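Local atomic coordinates of TraM protein (Plasmid R64, PDB entry 3WZ3), a protein that probably serves as an inner-membrane component of the type IVB secretion apparatus of its plasmid, represented here by a periplasmic fragment. Residues V78-G81 / V87-W90; S31-L36 / A46-A51. All blocks are in the same frame, centred on the assembly; numbering follows the deposited sequence. Where two conformers were deposited one is given.

Contact 1 of 2, residues V78-G81 / V87-W90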
ATOM      1  N   VAL A  78       4.654  14.286  -4.748  1.00  4.75           N
ATOM      2  CA  VAL A  78       5.273  14.516  -6.051  1.00  6.25           C
ATOM      3  C   VAL A  78       4.496  15.607  -6.793  1.00  7.11           C
ATOM      4  O   VAL A  78       5.073  16.621  -7.198  1.00  8.37           O
ATOM      5  CB  VAL A  78       5.283  13.251  -6.888  1.00  6.16           C
ATOM      6  CG1 VAL A  78       6.016  13.515  -8.195  1.00  9.74           C
ATOM      7  CG2 VAL A  78       5.972  12.132  -6.121  1.00  7.05           C
ATOM      8  N   ARG A  79       3.188  15.422  -6.933  1.00  6.10           N
ATOM      9  CA  ARG A  79       2.329  16.362  -7.641  1.00  5.33           C
ATOM     10  C   ARG A  79       0.886  16.119  -7.245  1.00  5.39           C
ATOM     11  O   ARG A  79       0.549  15.086  -6.640  1.00  6.48           O
ATOM     12  CB  ARG A  79       2.472  16.193  -9.152  1.00  8.17           C
ATOM     13  CG  ARG A  79       1.808  14.921  -9.676  1.00  9.18           C
ATOM     14  CD  ARG A  79       1.911  14.777 -11.191  1.00 10.76           C
ATOM     15  NE  ARG A  79       3.307  14.809 -11.607  1.00 10.69           N
ATOM     16  CZ  ARG A  79       4.103  13.745 -11.627  1.00 13.12           C
ATOM     17  NH1 ARG A  79       3.626  12.545 -11.300  1.00 13.35           N
ATOM     18  NH2 ARG A  79       5.367  13.871 -11.994  1.00 12.51           N
ATOM     19  N   GLN A  80       0.034  17.079  -7.562  1.00  5.34           N
ATOM     20  CA  GLN A  80      -1.391  16.944  -7.344  1.00  5.14           C
ATOM     21  C   GLN A  80      -2.093  17.702  -8.440  1.00  6.71           C
ATOM     22  O   GLN A  80      -1.469  18.495  -9.154  1.00  9.28           O
ATOM     23  CB  GLN A  80      -1.802  17.478  -5.979  1.00  7.05           C
ATOM     24  CG  GLN A  80      -1.502  18.975  -5.752  1.00  8.21           C
ATOM     25  CD  GLN A  80      -1.961  19.411  -4.378  1.00 10.08           C
ATOM     26  OE1 GLN A  80      -3.085  19.118  -3.977  1.00  9.56           O
ATOM     27  NE2 GLN A  80      -1.078  20.059  -3.620  1.00 17.28           N
ATOM     28  N   GLY A  81      -3.383  17.455  -8.591  1.00  5.92           N
ATOM     29  CA  GLY A  81      -4.119  18.068  -9.683  1.00  6.92           C
ATOM     30  C   GLY A  81      -5.462  17.417  -9.835  1.00  7.82           C
ATOM     31  O   GLY A  81      -5.928  16.713  -8.921  1.00  6.75           O
ATOM     32  N   VAL A  87     -11.989  15.242 -10.733  1.00 13.43           N
ATOM     33  CA  VAL A  87     -11.662  14.501  -9.515  1.00 11.82           C
ATOM     34  C   VAL A  87     -10.234  14.826  -9.086  1.00  8.53           C
ATOM     35  O   VAL A  87      -9.281  14.641  -9.867  1.00 10.51           O
ATOM     36  CB  VAL A  87     -11.789  12.983  -9.721  1.00 11.38           C
ATOM     37  CG1 VAL A  87     -11.322  12.231  -8.453  1.00 12.10           C
ATOM     38  CG2 VAL A  87     -13.223  12.607 -10.074  1.00 16.46           C
ATOM     39  N   TRP A  88     -10.091  15.329  -7.865  1.00  7.98           N
ATOM     40  CA  TRP A  88      -8.781  15.717  -7.354  1.00  7.59           C
ATOM     41  C   TRP A  88      -7.978  14.472  -7.011  1.00  7.81           C
ATOM     42  O   TRP A  88      -8.526  13.484  -6.539  1.00  7.14           O
ATOM     43  CB  TRP A  88      -8.888  16.624  -6.112  1.00  7.24           C
ATOM     44  CG  TRP A  88      -7.637  17.409  -5.905  1.00  8.13           C
ATOM     45  CD1 TRP A  88      -6.638  17.159  -5.003  1.00  6.89           C
ATOM     46  CD2 TRP A  88      -7.225  18.555  -6.657  1.00  7.03           C
ATOM     47  NE1 TRP A  88      -5.640  18.098  -5.140  1.00  7.67           N
ATOM     48  CE2 TRP A  88      -5.975  18.961  -6.150  1.00  7.82           C
ATOM     49  CE3 TRP A  88      -7.800  19.285  -7.698  1.00  8.96           C
ATOM     50  CZ2 TRP A  88      -5.278  20.060  -6.672  1.00  7.94           C
ATOM     51  CZ3 TRP A  88      -7.100  20.361  -8.224  1.00  9.02           C
ATOM     52  CH2 TRP A  88      -5.865  20.742  -7.705  1.00  9.62           C
ATOM     53  N   PHE A  89      -6.682  14.529  -7.263  1.00  5.40           N
ATOM     54  CA  PHE A  89      -5.769  13.438  -6.913  1.00  5.53           C
ATOM     55  C   PHE A  89      -4.464  14.010  -6.381  1.00  5.10           C
ATOM     56  O   PHE A  89      -4.107  15.180  -6.629  1.00  4.93           O
ATOM     57  CB  PHE A  89      -5.476  12.541  -8.120  1.00  6.65           C
ATOM     58  CG  PHE A  89      -4.556  13.180  -9.129  1.00  6.57           C
ATOM     59  CD1 PHE A  89      -3.182  13.051  -9.007  1.00  8.46           C
ATOM     60  CD2 PHE A  89      -5.077  13.934 -10.186  1.00 10.60           C
ATOM     61  CE1 PHE A  89      -2.320  13.669  -9.925  1.00  9.68           C
ATOM     62  CE2 PHE A  89      -4.221  14.537 -11.113  1.00 10.86           C
ATOM     63  CZ  PHE A  89      -2.852  14.407 -10.974  1.00 11.09           C
ATOM     64  N   TRP A  90      -3.753  13.160  -5.646  1.00  4.96           N
ATOM     65  CA  TRP A  90      -2.423  13.462  -5.145  1.00  4.52           C
ATOM     66  C   TRP A  90      -1.542  12.253  -5.446  1.00  5.98           C
ATOM     67  O   TRP A  90      -1.980  11.105  -5.275  1.00  6.08           O
ATOM     68  CB  TRP A  90      -2.401  13.632  -3.632  1.00  4.94           C
ATOM     69  CG  TRP A  90      -3.339  14.614  -3.019  1.00  3.86           C
ATOM     70  CD1 TRP A  90      -3.041  15.901  -2.619  1.00  6.13           C
ATOM     71  CD2 TRP A  90      -4.705  14.389  -2.640  1.00  5.44           C
ATOM     72  NE1 TRP A  90      -4.151  16.480  -2.029  1.00  6.68           N
ATOM     73  CE2 TRP A  90      -5.177  15.568  -2.041  1.00  5.87           C
ATOM     74  CE3 TRP A  90      -5.581  13.303  -2.762  1.00  6.17           C
ATOM     75  CZ2 TRP A  90      -6.465  15.687  -1.550  1.00  6.54           C
ATOM     76  CZ3 TRP A  90      -6.869  13.434  -2.276  1.00  6.33           C
ATOM     77  CH2 TRP A  90      -7.295  14.619  -1.678  1.00  7.77           C
TER
HETATM   78  O   HOH W   1      -4.479  19.417  -1.744  1.00 12.65           O
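W88 lays its indole over G81, whose CA sits 3.8 Å from the centroid of the six-membered ring of W88 in a CH-pi contact, 15° off the ring normal. The W88 side chain points away from its backbone N (chi1 -159°), bringing its N-H to Q80: W88 NE1 donates to a lone pair of Q80 OE1 at 3.0 Å, the acceptor lying almost in the indole plane. The next residue, F89, forms the hydrogen-bonded antiparallel pair with G81, with F89 N to G81 O at 2.8 Å and G81 N to F89 O at 3.1 Å. One face of its phenyl ring lies against the glycine backbone, G81 N standing 3.8 Å from the F89 plane, toward the rim. W90 pairs with Q80 without backbone bonds; instead a water donates to Q80 OE1 (2.6 Å) and accepts from W90 NE1 (3.0 Å), giving the amide oxygen two donors. This is the closing end of a beta hairpin, whose strand 67-82 carries a classic bulge at V78 and R79 opposite T91. Strand 110-120 flanks residues 88-90 on their other edge, F89 meeting T117 on one sheet face, while on the other W90 packs against Q7 and A10 of helix 7-22.

Contact 2 of 2, residues S31-L36 / A46-A51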
ATOM      1  N   SER A  31      -7.190 -12.612   5.147  1.00  8.06           N
ATOM      2  CA  SER A  31      -8.224 -11.774   5.714  1.00  8.50           C
ATOM      3  C   SER A  31      -7.717 -10.329   5.855  1.00  8.98           C
ATOM      4  O   SER A  31      -8.452  -9.365   5.628  1.00  9.11           O
ATOM      5  CB  SER A  31      -8.653 -12.330   7.082  1.00 12.11           C
ATOM      6  OG  SER A  31      -9.046 -13.697   6.979  1.00 17.03           O
ATOM      7  N   GLN A  32      -6.445 -10.185   6.203  1.00  6.52           N
ATOM      8  CA  GLN A  32      -5.852  -8.853   6.248  1.00  7.05           C
ATOM      9  C   GLN A  32      -5.902  -8.206   4.879  1.00  8.10           C
ATOM     10  O   GLN A  32      -6.291  -7.041   4.749  1.00  9.12           O
ATOM     11  CB  GLN A  32      -4.418  -8.920   6.760  1.00  7.04           C
ATOM     12  CG  GLN A  32      -4.320  -9.320   8.265  1.00  7.28           C
ATOM     13  CD  GLN A  32      -2.896  -9.639   8.674  1.00  8.03           C
ATOM     14  OE1 GLN A  32      -2.255 -10.522   8.096  1.00  8.90           O
ATOM     15  NE2 GLN A  32      -2.376  -8.911   9.677  1.00  8.14           N
ATOM     16  N   ILE A  33      -5.520  -8.962   3.856  1.00  7.84           N
ATOM     17  CA  ILE A  33      -5.518  -8.422   2.489  1.00  8.99           C
ATOM     18  C   ILE A  33      -6.917  -8.021   2.012  1.00  7.90           C
ATOM     19  O   ILE A  33      -7.120  -6.889   1.535  1.00  9.18           O
ATOM     20  CB  ILE A  33      -4.847  -9.416   1.532  1.00  7.48           C
ATOM     21  CG1 ILE A  33      -3.345  -9.436   1.790  1.00  8.16           C
ATOM     22  CG2 ILE A  33      -5.152  -9.043   0.084  1.00 10.33           C
ATOM     23  CD1 ILE A  33      -2.585 -10.620   1.172  1.00  9.64           C
ATOM     24  N   SER A  34      -7.913  -8.882   2.163  1.00  8.12           N
ATOM     25  CA  SER A  34      -9.264  -8.544   1.730  0.50  8.04           C
ATOM     26  C   SER A  34      -9.807  -7.322   2.466  1.00 10.57           C
ATOM     27  O   SER A  34     -10.524  -6.513   1.886  1.00  9.88           O
ATOM     28  CB  SER A  34     -10.239  -9.740   1.811  0.50 10.12           C
ATOM     29  OG  SER A  34     -10.543 -10.141   3.138  0.50 10.06           O
ATOM     30  N   SER A  35      -9.441  -7.179   3.738  1.00 10.60           N
ATOM     31  CA  SER A  35      -9.907  -6.060   4.557  1.00  9.70           C
ATOM     32  C   SER A  35      -9.332  -4.723   4.094  1.00  9.80           C
ATOM     33  O   SER A  35      -9.833  -3.681   4.481  1.00  9.94           O
ATOM     34  CB  SER A  35      -9.530  -6.298   6.028  1.00 10.63           C
ATOM     35  OG  SER A  35      -8.171  -5.952   6.260  1.00 14.19           O
ATOM     36  N   LEU A  36      -8.297  -4.752   3.252  1.00  9.15           N
ATOM     37  CA  LEU A  36      -7.651  -3.527   2.768  1.00  9.57           C
ATOM     38  C   LEU A  36      -8.329  -2.963   1.522  1.00  7.34           C
ATOM     39  O   LEU A  36      -8.073  -1.827   1.104  1.00  6.66           O
ATOM     40  CB  LEU A  36      -6.188  -3.818   2.432  1.00 15.67           C
ATOM     41  CG  LEU A  36      -5.116  -2.913   3.054  1.00 23.73           C
ATOM     42  CD1 LEU A  36      -3.818  -3.063   2.311  1.00 17.60           C
ATOM     43  CD2 LEU A  36      -5.548  -1.456   3.071  1.00 21.88           C
ATOM     44  N   ALA A  46      -4.871  -3.905  -7.940  1.00  5.39           N
ATOM     45  CA  ALA A  46      -4.031  -4.693  -8.835  1.00  6.96           C
ATOM     46  C   ALA A  46      -2.559  -4.364  -8.678  1.00  6.51           C
ATOM     47  O   ALA A  46      -1.708  -5.258  -8.800  1.00  6.93           O
ATOM     48  CB  ALA A  46      -4.462  -4.485 -10.277  1.00  6.73           C
ATOM     49  N   GLY A  47      -2.227  -3.100  -8.419  1.00  5.85           N
ATOM     50  CA  GLY A  47      -0.839  -2.732  -8.193  1.00  5.68           C
ATOM     51  C   GLY A  47      -0.284  -3.314  -6.905  1.00  6.61           C
ATOM     52  O   GLY A  47       0.896  -3.675  -6.843  1.00  7.13           O
ATOM     53  N   TYR A  48      -1.118  -3.402  -5.877  1.00  6.25           N
ATOM     54  CA  TYR A  48      -0.730  -4.080  -4.635  1.00  5.43           C
ATOM     55  C   TYR A  48      -0.489  -5.577  -4.899  1.00  6.57           C
ATOM     56  O   TYR A  48       0.512  -6.131  -4.469  1.00  5.51           O
ATOM     57  CB  TYR A  48      -1.839  -3.861  -3.599  1.00  4.57           C
ATOM     58  CG  TYR A  48      -1.733  -4.606  -2.289  1.00  7.24           C
ATOM     59  CD1 TYR A  48      -0.533  -4.682  -1.600  1.00  6.66           C
ATOM     60  CD2 TYR A  48      -2.864  -5.142  -1.696  1.00 10.93           C
ATOM     61  CE1 TYR A  48      -0.448  -5.329  -0.383  1.00  7.46           C
ATOM     62  CE2 TYR A  48      -2.791  -5.799  -0.460  1.00 14.27           C
ATOM     63  CZ  TYR A  48      -1.571  -5.884   0.178  1.00 10.19           C
ATOM     64  OH  TYR A  48      -1.478  -6.522   1.398  1.00 12.21           O
ATOM     65  N   VAL A  49      -1.398  -6.229  -5.620  1.00  5.83           N
ATOM     66  CA  VAL A  49      -1.240  -7.645  -5.925  1.00  6.14           C
ATOM     67  C   VAL A  49       0.046  -7.863  -6.724  1.00  6.76           C
ATOM     68  O   VAL A  49       0.792  -8.808  -6.451  1.00  8.04           O
ATOM     69  CB  VAL A  49      -2.477  -8.183  -6.684  1.00  6.62           C
ATOM     70  CG1 VAL A  49      -2.210  -9.609  -7.217  1.00  9.49           C
ATOM     71  CG2 VAL A  49      -3.717  -8.154  -5.791  1.00  8.73           C
ATOM     72  N   ASN A  50       0.323  -6.994  -7.697  1.00  6.98           N
ATOM     73  CA  ASN A  50       1.582  -7.056  -8.443  1.00  7.65           C
ATOM     74  C   ASN A  50       2.806  -6.937  -7.541  1.00  9.00           C
ATOM     75  O   ASN A  50       3.783  -7.680  -7.736  1.00  9.59           O
ATOM     76  CB  ASN A  50       1.627  -5.981  -9.534  1.00 13.69           C
ATOM     77  CG  ASN A  50       2.812  -6.159 -10.479  1.00 17.36           C
ATOM     78  OD1 ASN A  50       2.930  -7.184 -11.144  1.00 18.98           O
ATOM     79  ND2 ASN A  50       3.681  -5.161 -10.538  1.00 23.72           N
ATOM     80  N   ALA A  51       2.769  -6.012  -6.578  1.00  8.42           N
ATOM     81  CA  ALA A  51       3.893  -5.827  -5.659  1.00  9.12           C
ATOM     82  C   ALA A  51       4.130  -7.078  -4.799  1.00  8.35           C
ATOM     83  O   ALA A  51       5.281  -7.482  -4.561  1.00  9.73           O
ATOM     84  CB  ALA A  51       3.681  -4.593  -4.780  1.00 10.37           C
TER
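The hydroxyl of Y48 is held by a hydrogen bond to the backbone oxygen of A21 in helix 7-22, while CG1 of I33 lies against the same Y48 OH at 3.5 Å. Helices 29-35 and 42-54 pack here in the helical part of a domain consistent with the NTF2-like fold, the nearest CA atoms, of I33 and V49, being 9.5 Å apart. CG of Y48 is anti to the backbone N (chi1 173°), which sends the phenol away from helix 42-54 and in between the two aliphatic residues of 31-36. Carbon CE2 of the Y48 ring receives both of them, CG2 of I33 at 4.0 Å and CD1 of L36 at 4.0 Å. The two methyls meet it from opposite sides of the ring plane, and the L36 side chain runs roughly at right angles to that of Y48. A T-shaped pairing with F22 and a contact with L24 add to the setting of the ring, and L36 also touches T20 and A21. Within 31-36, the S35 hydroxyl donates to the Q32 backbone oxygen, S35 OG to Q32 O being 2.6 Å. The chemistry between the segments is thus apolar and modest in extent, burying 144 Å², and the directional hold comes from a third element: the bond to A21 satisfies the buried phenol oxygen and ties helix 42-54 to helix 7-22, with I33 and L36 packing around that link.

Both segments of contact 2 precede those of contact 1 in the sequence, and the two contacts lie in different layers of what is consistent with an NTF2-like fold, a four-stranded antiparallel sheet accompanied by helices. Their centres are about 23 Å apart and their nearest atoms about 14 Å, so any relation runs through shared elements of the fold. Contact 2 is the more central, its centre about 8 Å from that of the chain, against about 17 Å for the centre of contact 1 at the hairpin end near the surface. Helix 7-22 is a partner to both: Q7 and A10 near its start meet W90 of contact 1, whereas T20, A21 and F22 near its end serve L36 and Y48 of contact 2.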